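Centromeric protein-C, isoform A (Drosophila melanogaster, PDB 6O2K) probably acts as a chromatin-protein adaptor at the kinetochore, the piece here being its C-terminal, dimer-forming cupin domain. Local coordinates at residues B[91-96]-B[110-115]; B[86-91]-B[136-141]; B[69-74]-B[132-137]; B[73-78]-B[125-130]; B[16-21]-B[43-48]. All blocks are in the same frame, centred on the assembly; numbering follows the deposited sequence. Where two conformers were deposited one is given.

Interaction 2 is the buried one, its centre about 4 Å from the centre of the chain, and apart from its backbone bonds it is mostly apolar. Interaction 3 shares Val136 and Leu137 of strand 135-141 with it but ends in an exposed turn. Interactions 1 and 4 belong to the other, four-stranded sheet, at its two outermost strands; both are partly buried and pair backbone bonds with an arginine, a salt bridge in one and a bond to a tyrosine hydroxyl in the other. Interaction 5 is no sheet pairing: the end of helix 6-19 meets residues 43-45 through rings and aliphatic groups, without hydrogen bonds. Interactions 1 and 2 share Phe91 and both touch the second subunit.

Interaction 1: residues B[91-96]-B[110-115]; sequences FGEFNV and VLRVGD
Val110 stands opposite Asn95 as an antiparallel non-hydrogen-bonded pair, and their side chains run alongside each other, pointing the same way. Val110 CG2 comes to 3.4 Å from Asn95 OD1, a van der Waals touch of methyl on amide oxygen. Leu111 forms the hydrogen-bonded pair with Phe94: Leu111 N reaches Phe94 O at 2.9 Å in a nearly straight bond (173°), and Leu111 O receives Phe94 N. Its side chain goes to the other face, where Leu111 CD1 lies 3.8 Å from Val96 CG2 and the residue also packs on Val89 of strand 85-89. Arg112 lies beside Glu93, its chain bent where chi3 (-118°) places NE. Arg112 NH1 forms a salt bridge of 2.9 Å with Glu93 OE2, the guanidinium and carboxylate planes 62° apart; Glu93 was modelled in two conformers, so the bridge is doubtful as a permanent link. At Val113 the two segments are joined through a water that accepts from Val113 N and donates to Gly92 O. Gly114 sits in the type II turn from Arg112 to Asp115, which Asp115 OD2 braces by taking Arg112 N at 2.9 Å from above the carboxylate plane. Asp115 OD1 bonds to Ala40 N of the second subunit. The hairpin thus has an apolar face, with Leu111 and Phe94, and a mostly polar one, with Asn95, Glu93 and Arg112 beside Val110, where the ion pair may be only partly occupied.

Interaction 2: residues B[86-91]-B[136-141]; sequences KLLVQF and VLMCIR
Leu87 and Leu137 meet on one face of this antiparallel pair of strands, Leu87 CD2 lying 3.7 Å from Leu137 CD1. Leu137 holds CG between its backbone N and carbonyl carbon (chi1 66°), and from there its CD1 branch meets Leu87. On the other face Gln90 bends where chi2 (-70°) places CD, which brings its amide against Met138: Gln90 NE2 is 3.7 Å from Met138 CE, and Gln90 CG lies as near to Met138 N. Met138 is extended as far as SD and turns only at CE. Gln90 and Phe91 form a classic beta bulge facing Val136. Val136 O accepts both Phe91 N, at 3.0 Å in the carbonyl plane on a lone pair, and Gln90 N, tilted 25° from that plane. Further along, Leu88 and Lys86 are hydrogen-bonded pairs of Met138 and Ile140. Strand 135-141 has strand 64-69 as its other neighbour, strand 116-119 borders 85-89, and past the bulge the Phe91 ring rests on Met15 of helix 6-19.

Interaction 3: residues B[69-74]-B[132-137]; sequences FKPYQK and DKVSVL
Phe69 and Ser135 form an antiparallel hydrogen-bonded pair at one end of the pairing between strands 64-69 and 135-141 of the cupin barrel, just before a type II turn from Lys70 to Gln73. Phe69 N reaches Ser135 O at 2.9 Å and 172°, while the return bond from Ser135 N to Phe69 O, 3.1 Å long, is bent to 145°. Phe69 O is approached as well by Val134 CA, a CA-H...O contact of 3.2 Å. In the turn, Pro71 sets CB 3.5 Å from Asp132 OD2, and its CD faces Val134 CG2. Tyr72, in the positive-phi third position of the turn, has its ring against Asp132: Asp132 N sits 3.8 Å above one face, offset toward the rim, and Asp132 CB lies 3.7 Å from Tyr72 CE2. The ring and carboxylate planes are nearly parallel, 10° apart. The turn brings the extended Gln73 side chain back over its start, OE1 taking Lys70 N at 2.9 Å, and NE2 bonds to Gly50 O. Asn129 of strand 124-129 ties the two segments together, ND2 donating to Lys70 O and Lys133 O and OD1 bonding to Ser135 OG. Inward, the Phe69 ring packs on Ile127 of that strand and meets Phe94 of strand 93-99 edge-to-face.

Interaction 4: residues B[73-78]-B[125-130]; sequences QKRSMK and YSIQNA
Arg75 NH1 donates to Tyr125 OH over 3.0 Å at 158°, with the hydroxyl close to the guanidinium plane and the two planar groups 37° apart. The arginine reaches it by an extended chain from CG to NE, beginning with CG anti to the backbone N (chi1 -176°). A phenylalanine in place of Tyr125 would probably leave Arg75 NH1 without this acceptor and that end of the guanidinium less firmly held. On the other face Lys74 and Gln128 lie side by side, Lys74 CE 3.3 Å from Gln128 NE2, an amide that bonds to Tyr72 O. Backbone bonds flank these groups: Arg75 N to Ile127 O is 2.7 Å, whereas the return from Ile127 N to Arg75 O is weak at 3.3 Å. Lys78 and Tyr125 bond to each other in both directions, and between the Arg75-Ile127 and Lys78-Tyr125 pairs the register slips by one residue, a beta bulge. A water there donates to Ser76 O and, at 3.0 Å, to Tyr125 O. Within the strand Lys78 CG lies over one face of the guanidinium. Further out, Tyr53 OH bonds to Arg75 NE and Leu85 packs on the Tyr125 side chain. The arrangement is that of an outermost strand, bulged, joined to its neighbour in an antiparallel sheet of the cupin fold.

Interaction 5: residues B[16-21]-B[43-48]; sequences QWLRGV and LIFCQV
Leu18 and Phe45 are the nearest residues across this contact by backbone, their CA atoms 8.8 Å apart, and no hydrogen bond joins the segments. Helix 6-19 ends in a Schellman motif at Gly20, whose phi is positive (77°) and whose N bonds back to Trp17 O, and Val21 N bonds weakly to Gln16 O. Residues 43-45 run extended into strand 46-48, and with the backbones this far apart the contact is made mainly by side chains. Trp17 has CG anti to the backbone N (chi1 -169°), and its six-membered ring takes Leu43 CB 3.4 Å from CH2. Phe45 CD2 lies over one face of the indole; the pair is oblique, centroids 5.3 Å apart and planes at 47°. Leu18 CD2 meets the edge of the Phe45 ring, 3.9 Å from CZ. Arg68 of strand 64-69 makes a cation-pi contact with Phe45 and bonds to Trp17 O and Leu18 O. An alanine in place of Trp17 would probably open a gap beside Leu43 and leave the Phe45 ring freer to turn. Leu43 O, buried here without a polar partner, sits 3.0 Å from Trp17 CH2.

Interaction 1: residues B[91-96]-B[110-115]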
# COMPACT_ATOMS: atom_id res chain seq x y z
N PHE B 91 7.48 2.24 6.25
CA PHE B 91 8.16 2.28 7.53
C PHE B 91 9.33 3.24 7.41
O PHE B 91 10.01 3.26 6.38
CB PHE B 91 8.67 0.89 7.96
CG PHE B 91 9.27 0.86 9.34
CD1 PHE B 91 10.63 1.09 9.53
CD2 PHE B 91 8.48 0.62 10.46
CE1 PHE B 91 11.18 1.08 10.80
CE2 PHE B 91 9.03 0.60 11.74
CZ PHE B 91 10.37 0.83 11.91
N GLY B 92 9.54 4.05 8.44
CA GLY B 92 10.70 4.92 8.43
C GLY B 92 10.45 6.31 7.90
O GLY B 92 9.34 6.83 8.02
N GLU B 93 11.47 6.92 7.31
CA GLU B 93 11.43 8.31 6.87
C GLU B 93 12.28 8.45 5.62
O GLU B 93 13.36 7.83 5.52
CB GLU B 93 11.95 9.24 7.98
CG GLU B 93 11.68 10.73 7.78
CD GLU B 93 12.25 11.57 8.92
OE1 GLU B 93 12.49 11.01 10.02
OE2 GLU B 93 12.48 12.79 8.73
N PHE B 94 11.82 9.27 4.67
CA PHE B 94 12.53 9.44 3.41
C PHE B 94 12.60 10.91 3.04
O PHE B 94 11.69 11.69 3.34
CB PHE B 94 11.83 8.68 2.27
CG PHE B 94 12.00 7.18 2.33
CD1 PHE B 94 13.14 6.58 1.81
CD2 PHE B 94 11.02 6.38 2.89
CE1 PHE B 94 13.29 5.21 1.85
CE2 PHE B 94 11.17 4.99 2.94
CZ PHE B 94 12.31 4.41 2.43
N ASN B 95 13.69 11.28 2.38
CA ASN B 95 13.82 12.56 1.71
C ASN B 95 13.73 12.32 0.22
O ASN B 95 14.46 11.46 -0.32
CB ASN B 95 15.15 13.23 2.06
CG ASN B 95 15.24 13.65 3.52
OD1 ASN B 95 14.23 13.91 4.17
ND2 ASN B 95 16.46 13.72 4.04
N VAL B 96 12.86 13.06 -0.46
CA VAL B 96 12.63 12.91 -1.90
C VAL B 96 12.91 14.24 -2.58
O VAL B 96 12.37 15.27 -2.16
CB VAL B 96 11.20 12.43 -2.20
CG1 VAL B 96 10.98 12.31 -3.72
CG2 VAL B 96 10.91 11.10 -1.47
N VAL B 110 9.93 15.77 2.69
CA VAL B 110 10.22 14.79 3.74
C VAL B 110 8.95 14.00 4.00
O VAL B 110 7.91 14.60 4.28
CB VAL B 110 10.71 15.45 5.04
CG1 VAL B 110 11.05 14.37 6.09
CG2 VAL B 110 11.89 16.35 4.77
N LEU B 111 9.05 12.67 3.92
CA LEU B 111 7.91 11.77 4.07
C LEU B 111 8.10 10.85 5.27
O LEU B 111 9.15 10.19 5.40
CB LEU B 111 7.69 10.93 2.80
CG LEU B 111 7.60 11.69 1.45
CD1 LEU B 111 7.55 10.68 0.32
CD2 LEU B 111 6.38 12.59 1.40
N ARG B 112 7.09 10.80 6.13
CA ARG B 112 7.05 9.84 7.23
C ARG B 112 6.00 8.78 6.92
O ARG B 112 5.33 8.82 5.90
CB ARG B 112 6.75 10.54 8.56
CG ARG B 112 7.90 11.37 9.09
CD ARG B 112 7.45 12.39 10.12
NE ARG B 112 7.72 13.75 9.67
CZ ARG B 112 8.94 14.30 9.63
NH1 ARG B 112 10.00 13.60 10.02
NH2 ARG B 112 9.09 15.54 9.19
N VAL B 113 5.85 7.83 7.84
CA VAL B 113 5.04 6.66 7.54
C VAL B 113 3.61 7.06 7.22
O VAL B 113 3.00 7.90 7.89
CB VAL B 113 5.12 5.66 8.71
CG1 VAL B 113 4.40 6.20 9.95
CG2 VAL B 113 4.56 4.31 8.27
N GLY B 114 3.08 6.47 6.14
CA GLY B 114 1.75 6.78 5.65
C GLY B 114 1.69 7.98 4.73
O GLY B 114 0.63 8.21 4.12
N ASP B 115 2.77 8.75 4.60
CA ASP B 115 2.80 9.86 3.66
C ASP B 115 3.06 9.34 2.25
O ASP B 115 3.74 8.32 2.05
CB ASP B 115 3.90 10.87 4.03
CG ASP B 115 3.67 11.54 5.36
OD1 ASP B 115 2.55 11.42 5.92
OD2 ASP B 115 4.61 12.20 5.85
O HOH W 1 7.71 7.16 10.09

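Interaction 2: residues B[86-91]-B[136-141]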
# COMPACT_ATOMS: atom_id res chain seq x y z
N LYS B 86 3.49 6.55 -7.53
CA LYS B 86 3.25 7.09 -6.20
C LYS B 86 4.18 6.38 -5.24
O LYS B 86 4.31 5.15 -5.30
CB LYS B 86 1.78 6.89 -5.78
CG LYS B 86 0.78 7.54 -6.73
CD LYS B 86 -0.65 7.41 -6.26
CE LYS B 86 -1.60 7.99 -7.34
NZ LYS B 86 -1.55 7.23 -8.62
N LEU B 87 4.83 7.13 -4.37
CA LEU B 87 5.69 6.57 -3.33
C LEU B 87 4.98 6.75 -1.99
O LEU B 87 4.68 7.88 -1.58
CB LEU B 87 7.06 7.25 -3.33
CG LEU B 87 7.85 7.21 -4.65
CD1 LEU B 87 9.11 8.05 -4.54
CD2 LEU B 87 8.21 5.77 -5.03
N LEU B 88 4.74 5.64 -1.30
CA LEU B 88 3.97 5.63 -0.06
C LEU B 88 4.80 4.96 1.03
O LEU B 88 5.11 3.77 0.92
CB LEU B 88 2.64 4.91 -0.26
CG LEU B 88 1.73 4.69 0.95
CD1 LEU B 88 1.30 6.02 1.55
CD2 LEU B 88 0.51 3.89 0.50
N VAL B 89 5.14 5.71 2.08
CA VAL B 89 6.07 5.21 3.09
C VAL B 89 5.39 4.14 3.94
O VAL B 89 4.32 4.37 4.53
CB VAL B 89 6.61 6.36 3.94
CG1 VAL B 89 7.51 5.83 5.05
CG2 VAL B 89 7.40 7.33 3.06
N GLN B 90 6.01 2.96 4.00
CA GLN B 90 5.55 1.85 4.82
C GLN B 90 6.22 1.80 6.18
O GLN B 90 5.60 1.35 7.16
CB GLN B 90 5.81 0.52 4.11
CG GLN B 90 5.10 0.41 2.78
CD GLN B 90 3.61 0.29 2.99
OE1 GLN B 90 3.14 -0.67 3.60
NE2 GLN B 90 2.86 1.27 2.48
N PHE B 91 7.48 2.24 6.25
CA PHE B 91 8.16 2.28 7.53
C PHE B 91 9.33 3.24 7.41
O PHE B 91 10.01 3.26 6.38
CB PHE B 91 8.67 0.89 7.96
CG PHE B 91 9.27 0.86 9.34
CD1 PHE B 91 10.63 1.09 9.53
CD2 PHE B 91 8.48 0.62 10.46
CE1 PHE B 91 11.18 1.08 10.80
CE2 PHE B 91 9.03 0.60 11.74
CZ PHE B 91 10.37 0.83 11.91
N VAL B 136 11.33 1.57 4.47
CA VAL B 136 10.63 0.83 3.43
C VAL B 136 9.57 1.72 2.82
O VAL B 136 8.77 2.33 3.55
CB VAL B 136 9.98 -0.45 3.99
CG1 VAL B 136 9.24 -1.19 2.89
CG2 VAL B 136 11.02 -1.34 4.64
N LEU B 137 9.52 1.78 1.49
CA LEU B 137 8.42 2.48 0.83
C LEU B 137 7.75 1.57 -0.19
O LEU B 137 8.37 0.65 -0.74
CB LEU B 137 8.85 3.79 0.16
CG LEU B 137 9.81 3.84 -1.03
CD1 LEU B 137 9.13 3.45 -2.33
CD2 LEU B 137 10.38 5.25 -1.15
N MET B 138 6.47 1.82 -0.40
CA MET B 138 5.70 1.13 -1.43
C MET B 138 5.74 1.97 -2.70
O MET B 138 5.55 3.19 -2.65
CB MET B 138 4.25 0.91 -0.98
CG MET B 138 3.36 0.17 -1.98
SD MET B 138 1.60 0.11 -1.45
CE MET B 138 1.66 -1.08 -0.10
N CYS B 139 6.01 1.32 -3.82
CA CYS B 139 6.08 1.94 -5.13
C CYS B 139 4.87 1.50 -5.95
O CYS B 139 4.72 0.30 -6.22
CB CYS B 139 7.39 1.51 -5.81
SG CYS B 139 7.60 2.05 -7.51
N ILE B 140 4.01 2.45 -6.32
CA ILE B 140 2.77 2.21 -7.04
C ILE B 140 2.88 2.92 -8.38
O ILE B 140 2.85 4.15 -8.43
CB ILE B 140 1.56 2.74 -6.28
CG1 ILE B 140 1.52 2.16 -4.86
CG2 ILE B 140 0.29 2.48 -7.09
CD1 ILE B 140 0.47 2.83 -3.93
N ARG B 141 2.94 2.16 -9.47
CA ARG B 141 3.05 2.78 -10.78
C ARG B 141 1.72 2.71 -11.52
O ARG B 141 0.91 1.80 -11.30
CB ARG B 141 4.15 2.10 -11.60
CG ARG B 141 5.48 2.02 -10.86
CD ARG B 141 6.64 2.14 -11.83
NE ARG B 141 6.75 0.98 -12.71
CZ ARG B 141 7.51 0.94 -13.81
NH1 ARG B 141 7.55 -0.17 -14.54
NH2 ARG B 141 8.21 2.00 -14.18

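Interaction 3: residues B[69-74]-B[132-137]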
# COMPACT_ATOMS: atom_id res chain seq x y z
N PHE B 69 15.45 0.23 1.89
CA PHE B 69 16.62 1.08 1.94
C PHE B 69 17.40 0.80 3.21
O PHE B 69 16.84 0.80 4.31
CB PHE B 69 16.27 2.57 1.94
CG PHE B 69 15.87 3.12 0.60
CD1 PHE B 69 14.68 2.73 0.00
CD2 PHE B 69 16.66 4.07 -0.04
CE1 PHE B 69 14.28 3.27 -1.22
CE2 PHE B 69 16.28 4.61 -1.27
CZ PHE B 69 15.09 4.20 -1.86
N LYS B 70 18.70 0.61 3.05
CA LYS B 70 19.61 0.50 4.15
C LYS B 70 19.71 1.85 4.86
O LYS B 70 19.30 2.87 4.31
CB LYS B 70 20.96 0.05 3.63
CG LYS B 70 20.89 -1.26 2.98
CD LYS B 70 20.49 -2.18 4.08
CE LYS B 70 20.46 -3.58 3.53
NZ LYS B 70 20.04 -4.44 4.64
N PRO B 71 20.27 1.90 6.07
CA PRO B 71 20.39 3.19 6.77
C PRO B 71 21.08 4.24 5.92
O PRO B 71 22.17 4.01 5.39
CB PRO B 71 21.21 2.84 8.01
CG PRO B 71 20.92 1.43 8.28
CD PRO B 71 20.69 0.78 6.93
N TYR B 72 20.42 5.38 5.76
CA TYR B 72 20.91 6.55 5.03
C TYR B 72 21.21 6.26 3.56
O TYR B 72 21.86 7.08 2.90
CB TYR B 72 22.17 7.13 5.68
CG TYR B 72 21.96 7.69 7.07
CD1 TYR B 72 20.98 8.64 7.32
CD2 TYR B 72 22.76 7.28 8.13
CE1 TYR B 72 20.80 9.16 8.59
CE2 TYR B 72 22.58 7.79 9.40
CZ TYR B 72 21.60 8.73 9.62
OH TYR B 72 21.42 9.24 10.89
N GLN B 73 20.76 5.13 3.04
CA GLN B 73 21.06 4.78 1.66
C GLN B 73 20.33 5.71 0.69
O GLN B 73 19.20 6.14 0.95
CB GLN B 73 20.67 3.33 1.38
CG GLN B 73 21.14 2.84 0.03
CD GLN B 73 20.91 1.36 -0.15
OE1 GLN B 73 20.01 0.78 0.46
NE2 GLN B 73 21.73 0.73 -0.98
N LYS B 74 21.00 6.01 -0.43
CA LYS B 74 20.44 6.83 -1.50
C LYS B 74 20.10 5.96 -2.70
O LYS B 74 20.87 5.06 -3.07
CB LYS B 74 21.43 7.90 -1.96
CG LYS B 74 21.97 8.83 -0.89
CD LYS B 74 23.01 9.77 -1.51
CE LYS B 74 23.40 10.91 -0.59
NZ LYS B 74 24.47 11.76 -1.17
N ASP B 132 18.83 6.30 10.49
CA ASP B 132 19.86 5.28 10.71
C ASP B 132 19.26 3.89 10.94
O ASP B 132 19.83 3.07 11.67
CB ASP B 132 20.75 5.71 11.88
CG ASP B 132 21.96 4.81 12.08
OD1 ASP B 132 22.56 4.87 13.17
OD2 ASP B 132 22.32 4.06 11.15
N LYS B 133 18.11 3.62 10.33
CA LYS B 133 17.48 2.31 10.34
C LYS B 133 16.99 2.00 8.93
O LYS B 133 16.84 2.89 8.09
CB LYS B 133 16.30 2.25 11.31
CG LYS B 133 16.59 2.68 12.73
CD LYS B 133 15.31 3.02 13.48
CE LYS B 133 14.12 2.22 12.95
NZ LYS B 133 13.94 0.94 13.69
N VAL B 134 16.71 0.72 8.68
CA VAL B 134 16.13 0.35 7.40
C VAL B 134 14.76 1.00 7.27
O VAL B 134 13.93 0.91 8.18
CB VAL B 134 16.04 -1.18 7.28
CG1 VAL B 134 15.20 -1.55 6.07
CG2 VAL B 134 17.42 -1.79 7.17
N SER B 135 14.53 1.67 6.15
CA SER B 135 13.21 2.22 5.85
C SER B 135 12.65 1.54 4.61
O SER B 135 13.40 0.99 3.79
CB SER B 135 13.24 3.74 5.62
OG SER B 135 13.71 4.43 6.76
N VAL B 136 11.33 1.57 4.47
CA VAL B 136 10.63 0.83 3.43
C VAL B 136 9.57 1.72 2.82
O VAL B 136 8.77 2.33 3.55
CB VAL B 136 9.98 -0.45 3.99
CG1 VAL B 136 9.24 -1.19 2.89
CG2 VAL B 136 11.02 -1.34 4.64
N LEU B 137 9.52 1.78 1.49
CA LEU B 137 8.42 2.48 0.83
C LEU B 137 7.75 1.57 -0.19
O LEU B 137 8.37 0.65 -0.74
CB LEU B 137 8.85 3.79 0.16
CG LEU B 137 9.81 3.84 -1.03
CD1 LEU B 137 9.13 3.45 -2.33
CD2 LEU B 137 10.38 5.25 -1.15

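Interaction 4: residues B[73-78]-B[125-130]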
# COMPACT_ATOMS: atom_id res chain seq x y z
N GLN B 73 20.76 5.13 3.04
CA GLN B 73 21.06 4.78 1.66
C GLN B 73 20.33 5.71 0.69
O GLN B 73 19.20 6.14 0.95
CB GLN B 73 20.67 3.33 1.38
CG GLN B 73 21.14 2.84 0.03
CD GLN B 73 20.91 1.36 -0.15
OE1 GLN B 73 20.01 0.78 0.46
NE2 GLN B 73 21.73 0.73 -0.98
N LYS B 74 21.00 6.01 -0.43
CA LYS B 74 20.44 6.83 -1.50
C LYS B 74 20.10 5.96 -2.70
O LYS B 74 20.87 5.06 -3.07
CB LYS B 74 21.43 7.90 -1.96
CG LYS B 74 21.97 8.83 -0.89
CD LYS B 74 23.01 9.77 -1.51
CE LYS B 74 23.40 10.91 -0.59
NZ LYS B 74 24.47 11.76 -1.17
N ARG B 75 18.96 6.24 -3.32
CA ARG B 75 18.65 5.79 -4.66
C ARG B 75 18.92 6.94 -5.62
O ARG B 75 18.34 8.02 -5.46
CB ARG B 75 17.19 5.33 -4.79
CG ARG B 75 16.83 4.75 -6.17
CD ARG B 75 15.38 4.30 -6.16
NE ARG B 75 14.96 3.58 -7.37
CZ ARG B 75 14.13 4.07 -8.29
NH1 ARG B 75 13.67 5.30 -8.18
NH2 ARG B 75 13.77 3.34 -9.33
N SER B 76 19.78 6.71 -6.60
CA SER B 76 20.19 7.81 -7.46
C SER B 76 19.02 8.29 -8.32
O SER B 76 18.02 7.60 -8.50
CB SER B 76 21.39 7.41 -8.33
OG SER B 76 21.05 6.35 -9.21
N MET B 77 19.18 9.51 -8.83
CA MET B 77 18.20 10.16 -9.70
C MET B 77 17.74 9.27 -10.84
O MET B 77 18.57 8.70 -11.57
CB MET B 77 18.82 11.45 -10.26
CG MET B 77 17.87 12.35 -11.05
SD MET B 77 17.95 12.00 -12.83
CE MET B 77 19.42 12.92 -13.31
N LYS B 78 16.43 9.16 -11.01
CA LYS B 78 15.80 8.50 -12.14
C LYS B 78 14.75 9.43 -12.75
O LYS B 78 14.17 10.27 -12.05
CB LYS B 78 15.08 7.20 -11.73
CG LYS B 78 15.89 6.26 -10.85
CD LYS B 78 16.99 5.57 -11.64
CE LYS B 78 17.71 4.54 -10.77
NZ LYS B 78 18.81 3.86 -11.49
N TYR B 125 13.57 12.24 -10.17
CA TYR B 125 13.41 12.13 -8.73
C TYR B 125 14.50 11.26 -8.12
O TYR B 125 14.94 10.28 -8.73
CB TYR B 125 12.01 11.58 -8.39
CG TYR B 125 11.80 10.14 -8.78
CD1 TYR B 125 11.62 9.77 -10.11
CD2 TYR B 125 11.80 9.13 -7.81
CE1 TYR B 125 11.44 8.42 -10.46
CE2 TYR B 125 11.62 7.81 -8.15
CZ TYR B 125 11.45 7.46 -9.47
OH TYR B 125 11.27 6.13 -9.79
N SER B 126 14.93 11.63 -6.92
CA SER B 126 15.85 10.83 -6.13
C SER B 126 15.31 10.65 -4.72
O SER B 126 14.50 11.44 -4.23
CB SER B 126 17.24 11.47 -6.08
OG SER B 126 17.22 12.62 -5.26
N ILE B 127 15.78 9.58 -4.05
CA ILE B 127 15.27 9.15 -2.75
C ILE B 127 16.44 8.81 -1.83
O ILE B 127 17.35 8.08 -2.23
CB ILE B 127 14.35 7.92 -2.88
CG1 ILE B 127 13.27 8.14 -3.95
CG2 ILE B 127 13.72 7.53 -1.52
CD1 ILE B 127 12.53 6.85 -4.31
N GLN B 128 16.40 9.32 -0.60
CA GLN B 128 17.37 8.94 0.43
C GLN B 128 16.63 8.57 1.71
O GLN B 128 15.76 9.32 2.16
CB GLN B 128 18.37 10.06 0.74
CG GLN B 128 19.44 9.67 1.77
CD GLN B 128 20.67 10.57 1.70
OE1 GLN B 128 20.60 11.72 1.24
NE2 GLN B 128 21.82 10.06 2.16
N ASN B 129 16.98 7.42 2.28
CA ASN B 129 16.58 7.06 3.64
C ASN B 129 17.06 8.14 4.60
O ASN B 129 18.26 8.42 4.67
CB ASN B 129 17.18 5.70 3.99
CG ASN B 129 16.63 5.12 5.28
OD1 ASN B 129 15.89 5.77 6.03
ND2 ASN B 129 17.02 3.87 5.57
N ALA B 130 16.14 8.74 5.34
CA ALA B 130 16.49 9.86 6.21
C ALA B 130 16.99 9.45 7.59
O ALA B 130 17.39 10.33 8.36
CB ALA B 130 15.29 10.80 6.37
O HOH W 2 15.33 7.58 -7.56

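Interaction 5: residues B[16-21]-B[43-48]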
# COMPACT_ATOMS: atom_id res chain seq x y z
N GLN B 16 8.30 -6.83 9.76
CA GLN B 16 9.65 -7.30 10.05
C GLN B 16 10.28 -7.94 8.82
O GLN B 16 11.48 -7.77 8.56
CB GLN B 16 9.62 -8.28 11.22
CG GLN B 16 9.33 -7.60 12.54
CD GLN B 16 10.35 -7.94 13.60
OE1 GLN B 16 10.55 -9.11 13.93
NE2 GLN B 16 11.02 -6.92 14.13
N TRP B 17 9.48 -8.67 8.04
CA TRP B 17 10.00 -9.26 6.81
C TRP B 17 10.35 -8.19 5.78
O TRP B 17 11.40 -8.27 5.12
CB TRP B 17 9.00 -10.26 6.24
CG TRP B 17 9.57 -11.06 5.14
CD1 TRP B 17 10.40 -12.14 5.25
CD2 TRP B 17 9.38 -10.84 3.74
NE1 TRP B 17 10.73 -12.61 4.00
CE2 TRP B 17 10.12 -11.83 3.06
CE3 TRP B 17 8.67 -9.91 3.00
CZ2 TRP B 17 10.15 -11.91 1.68
CZ3 TRP B 17 8.70 -9.99 1.63
CH2 TRP B 17 9.44 -10.98 0.98
N LEU B 18 9.49 -7.18 5.62
CA LEU B 18 9.81 -6.09 4.70
C LEU B 18 11.08 -5.37 5.12
O LEU B 18 11.91 -5.00 4.28
CB LEU B 18 8.64 -5.10 4.59
CG LEU B 18 7.37 -5.65 3.94
CD1 LEU B 18 6.17 -4.70 4.09
CD2 LEU B 18 7.63 -6.00 2.49
N ARG B 19 11.26 -5.17 6.43
CA ARG B 19 12.45 -4.49 6.94
C ARG B 19 13.70 -5.35 6.84
O ARG B 19 14.80 -4.82 7.04
CB ARG B 19 12.24 -4.08 8.40
CG ARG B 19 11.25 -2.92 8.61
CD ARG B 19 10.81 -2.86 10.07
NE ARG B 19 11.82 -2.25 10.93
CZ ARG B 19 11.74 -2.19 12.25
NH1 ARG B 19 10.69 -2.71 12.89
NH2 ARG B 19 12.71 -1.61 12.95
N GLY B 20 13.57 -6.64 6.54
CA GLY B 20 14.73 -7.50 6.53
C GLY B 20 15.23 -7.92 7.89
O GLY B 20 16.28 -8.56 7.98
N VAL B 21 14.51 -7.57 8.96
CA VAL B 21 14.90 -7.97 10.31
C VAL B 21 14.24 -9.27 10.74
O VAL B 21 14.56 -9.79 11.82
CB VAL B 21 14.57 -6.86 11.34
CG1 VAL B 21 15.06 -5.51 10.83
CG2 VAL B 21 13.09 -6.82 11.61
N LEU B 43 6.48 -12.71 -2.17
CA LEU B 43 7.46 -11.66 -2.43
C LEU B 43 8.87 -12.17 -2.17
O LEU B 43 9.10 -12.92 -1.22
CB LEU B 43 7.19 -10.46 -1.53
CG LEU B 43 5.89 -9.69 -1.73
CD1 LEU B 43 5.69 -8.74 -0.58
CD2 LEU B 43 5.94 -8.94 -3.05
N ILE B 44 9.81 -11.73 -3.00
CA ILE B 44 11.23 -12.00 -2.78
C ILE B 44 12.02 -10.77 -3.21
O ILE B 44 11.78 -10.23 -4.30
CB ILE B 44 11.73 -13.27 -3.52
CG1 ILE B 44 11.10 -14.54 -2.93
CG2 ILE B 44 13.25 -13.36 -3.46
CD1 ILE B 44 11.51 -14.82 -1.48
N PHE B 45 12.91 -10.31 -2.34
CA PHE B 45 13.70 -9.12 -2.60
C PHE B 45 14.93 -9.45 -3.45
O PHE B 45 15.61 -10.45 -3.20
CB PHE B 45 14.13 -8.49 -1.27
CG PHE B 45 13.06 -7.66 -0.61
CD1 PHE B 45 12.86 -6.34 -0.97
CD2 PHE B 45 12.24 -8.22 0.36
CE1 PHE B 45 11.88 -5.58 -0.36
CE2 PHE B 45 11.25 -7.46 0.97
CZ PHE B 45 11.07 -6.14 0.61
N CYS B 46 15.19 -8.62 -4.45
CA CYS B 46 16.39 -8.67 -5.28
C CYS B 46 17.10 -7.33 -5.19
O CYS B 46 16.46 -6.28 -5.16
CB CYS B 46 16.03 -8.98 -6.75
SG CYS B 46 15.15 -7.64 -7.62
N GLN B 47 18.43 -7.35 -5.14
CA GLN B 47 19.19 -6.12 -4.95
C GLN B 47 19.66 -5.58 -6.29
O GLN B 47 20.29 -6.31 -7.07
CB GLN B 47 20.39 -6.35 -4.02
CG GLN B 47 20.80 -5.10 -3.25
CD GLN B 47 22.04 -5.29 -2.41
OE1 GLN B 47 22.05 -5.01 -1.21
NE2 GLN B 47 23.11 -5.78 -3.03
N VAL B 48 19.36 -4.32 -6.55
CA VAL B 48 19.83 -3.60 -7.74
C VAL B 48 20.48 -2.31 -7.27
O VAL B 48 19.84 -1.49 -6.60
CB VAL B 48 18.69 -3.30 -8.73
CG1 VAL B 48 19.21 -2.43 -9.89
CG2 VAL B 48 18.06 -4.58 -9.24